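Side-chain contact in thioredoxin reductase (Clostridium acetobutylicum ATCC 824, PDB 6GNA), which probably passes electrons from ferredoxin through its bound FAD and a redox-active disulfide to thioredoxin, without using a pyridine nucleotide: residues A62-Q65 with E66-E70. Sequence-based numbering, arbitrary orientation. Where two conformers were deposited one is given.
Sequences AELQ and EKFKE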
ATOM      1  N   ALA A  62      19.932  -1.364  -7.861  1.00 28.20           N
ATOM      2  CA  ALA A  62      20.061  -0.955  -9.259  1.00 29.87           C
ATOM      3  C   ALA A  62      19.413  -1.951 -10.215  1.00 27.26           C
ATOM      4  O   ALA A  62      18.973  -1.565 -11.306  1.00 27.93           O
ATOM      5  CB  ALA A  62      21.532  -0.760  -9.619  1.00 29.64           C
ATOM      6  N   GLU A  63      19.339  -3.224  -9.831  1.00 26.98           N
ATOM      7  CA  GLU A  63      18.612  -4.195 -10.638  1.00 27.03           C
ATOM      8  C   GLU A  63      17.114  -3.926 -10.600  1.00 26.11           C
ATOM      9  O   GLU A  63      16.432  -3.999 -11.629  1.00 26.18           O
ATOM     10  CB  GLU A  63      18.907  -5.603 -10.124  1.00 28.77           C
ATOM     11  CG  GLU A  63      20.299  -6.071 -10.467  1.00 30.32           C
ATOM     12  CD  GLU A  63      20.627  -7.424  -9.869  1.00 37.65           C
ATOM     13  OE1 GLU A  63      20.027  -7.785  -8.834  1.00 36.58           O
ATOM     14  OE2 GLU A  63      21.487  -8.141 -10.430  1.00 38.95           O
ATOM     15  N   LEU A  64      16.580  -3.623  -9.417  1.00 24.86           N
ATOM     16  CA  LEU A  64      15.161  -3.313  -9.314  1.00 25.16           C
ATOM     17  C   LEU A  64      14.862  -2.019 -10.050  1.00 25.11           C
ATOM     18  O   LEU A  64      13.849  -1.907 -10.748  1.00 24.51           O
ATOM     19  CB  LEU A  64      14.776  -3.215  -7.843  1.00 24.67           C
ATOM     20  CG  LEU A  64      13.297  -3.005  -7.516  1.00 26.04           C
ATOM     21  CD1 LEU A  64      12.460  -4.159  -8.054  1.00 25.79           C
ATOM     22  CD2 LEU A  64      13.132  -2.907  -6.025  1.00 29.10           C
ATOM     23  N   GLN A  65      15.773  -1.049  -9.947  1.00 22.88           N
ATOM     24  CA  GLN A  65      15.628   0.179 -10.715  1.00 26.26           C
ATOM     25  C   GLN A  65      15.481  -0.128 -12.202  1.00 24.87           C
ATOM     26  O   GLN A  65      14.659   0.484 -12.891  1.00 23.08           O
ATOM     27  CB  GLN A  65      16.837   1.079 -10.453  1.00 24.62           C
ATOM     28  CG  GLN A  65      16.810   2.450 -11.160  1.00 29.64           C
ATOM     29  CD  GLN A  65      18.199   3.029 -11.420  1.00 42.17           C
ATOM     30  OE1 GLN A  65      19.220   2.382 -11.171  1.00 55.53           O
ATOM     31  NE2 GLN A  65      18.237   4.249 -11.943  1.00 51.57           N
ATOM     32  N   GLU A  66      16.286  -1.060 -12.726  1.00 23.92           N
ATOM     33  CA  GLU A  66      16.206  -1.363 -14.149  1.00 25.30           C
ATOM     34  C   GLU A  66      14.889  -2.055 -14.489  1.00 24.92           C
ATOM     35  O   GLU A  66      14.296  -1.784 -15.539  1.00 27.01           O
ATOM     36  CB  GLU A  66      17.395  -2.228 -14.562  1.00 31.27           C
ATOM     37  CG  GLU A  66      17.384  -2.681 -16.023  1.00 30.18           C
ATOM     38  CD  GLU A  66      17.392  -1.554 -17.041  1.00 31.17           C
ATOM     39  OE1 GLU A  66      17.843  -0.435 -16.717  1.00 32.20           O
ATOM     40  OE2 GLU A  66      16.963  -1.815 -18.194  1.00 34.84           O
ATOM     41  N   LYS A  67      14.408  -2.936 -13.616  1.00 23.82           N
ATOM     42  CA  LYS A  67      13.106  -3.542 -13.853  1.00 23.35           C
ATOM     43  C   LYS A  67      12.025  -2.468 -13.918  1.00 27.05           C
ATOM     44  O   LYS A  67      11.104  -2.549 -14.745  1.00 25.03           O
ATOM     45  CB  LYS A  67      12.775  -4.543 -12.741  1.00 26.13           C
ATOM     46  CG  LYS A  67      13.805  -5.681 -12.562  1.00 30.51           C
ATOM     47  CD  LYS A  67      13.503  -6.846 -13.437  1.00 58.02           C
ATOM     48  CE  LYS A  67      14.335  -8.058 -13.059  1.00 46.33           C
ATOM     49  NZ  LYS A  67      14.454  -8.932 -14.235  1.00 55.17           N
ATOM     50  N   PHE A  68      12.118  -1.451 -13.049  1.00 23.20           N
ATOM     51  CA  PHE A  68      11.112  -0.395 -13.056  1.00 22.19           C
ATOM     52  C   PHE A  68      11.227   0.448 -14.324  1.00 22.16           C
ATOM     53  O   PHE A  68      10.212   0.840 -14.917  1.00 22.58           O
ATOM     54  CB  PHE A  68      11.283   0.494 -11.813  1.00 21.35           C
ATOM     55  CG  PHE A  68      10.869  -0.142 -10.486  1.00 21.86           C
ATOM     56  CD1 PHE A  68      10.302  -1.401 -10.405  1.00 22.45           C
ATOM     57  CD2 PHE A  68      11.020   0.591  -9.297  1.00 21.88           C
ATOM     58  CE1 PHE A  68       9.925  -1.939  -9.171  1.00 22.67           C
ATOM     59  CE2 PHE A  68      10.654   0.054  -8.072  1.00 23.00           C
ATOM     60  CZ  PHE A  68      10.103  -1.209  -8.010  1.00 21.81           C
ATOM     61  N   LYS A  69      12.458   0.732 -14.745  1.00 22.64           N
ATOM     62  CA  LYS A  69      12.668   1.479 -15.978  0.55 25.17           C
ATOM     63  C   LYS A  69      12.095   0.736 -17.182  1.00 25.61           C
ATOM     64  O   LYS A  69      11.456   1.341 -18.053  1.00 27.43           O
ATOM     65  CB  LYS A  69      14.159   1.748 -16.156  0.55 24.72           C
ATOM     66  CG  LYS A  69      14.494   2.595 -17.357  0.55 23.76           C
ATOM     67  CD  LYS A  69      13.691   3.879 -17.409  0.55 29.18           C
ATOM     68  CE  LYS A  69      14.324   4.897 -18.345  0.55 29.98           C
ATOM     69  NZ  LYS A  69      14.705   4.301 -19.656  0.55 34.22           N
ATOM     70  N   GLU A  70      12.320  -0.570 -17.260  1.00 24.99           N
ATOM     71  CA  GLU A  70      11.812  -1.303 -18.412  1.00 28.01           C
ATOM     72  C   GLU A  70      10.292  -1.349 -18.399  1.00 25.16           C
ATOM     73  O   GLU A  70       9.661  -1.278 -19.461  1.00 29.23           O
ATOM     74  CB  GLU A  70      12.438  -2.691 -18.443  1.00 33.43           C
ATOM     75  CG  GLU A  70      13.929  -2.592 -18.704  1.00 35.74           C
ATOM     76  CD  GLU A  70      14.588  -3.920 -18.978  1.00 54.37           C
ATOM     77  OE1 GLU A  70      13.883  -4.879 -19.356  1.00 45.93           O
ATOM     78  OE2 GLU A  70      15.820  -3.990 -18.813  1.00 37.61           O
TER
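Leu64 lays its branched end over one face of the Phe68 ring, one turn further along helix 61-74. The CH-pi contact runs from Leu64 CG to the ring centroid, 4.0 Å and 25° off the normal, displaced toward the rim. The CD1 methyl of Leu64 touches the rim at Phe68 CE1, 3.5 Å away. With CG set opposite the backbone nitrogen (chi1 -175°), the leucine swings along the helix toward the ring, while Phe68, at chi1 -72°, leans back over the preceding turn. Leu64 O lies over the same face, 3.5 Å from Phe68 CG. The same oxygen accepts Phe68 N at 2.9 Å, so backbone and side chains hold this pair together.

Three more i to i+4 backbone bonds run alongside, from Glu66 N to Ala62 O, Lys67 N to Glu63 O and Lys69 N to Gln65 O.

Further out, Leu44 of helix 42-46 touches both Leu64 and Phe68, Ile50, Phe56 and Ile59 pack on Leu64, and Leu54 of the second subunit meets Phe68. Lys69 turns outward to a salt bridge with Asp73. The helix is therefore amphipathic: its buried apolar stripe joins the nearby loops to the dimer interface, whereas charged side chains occupy the exposed flank.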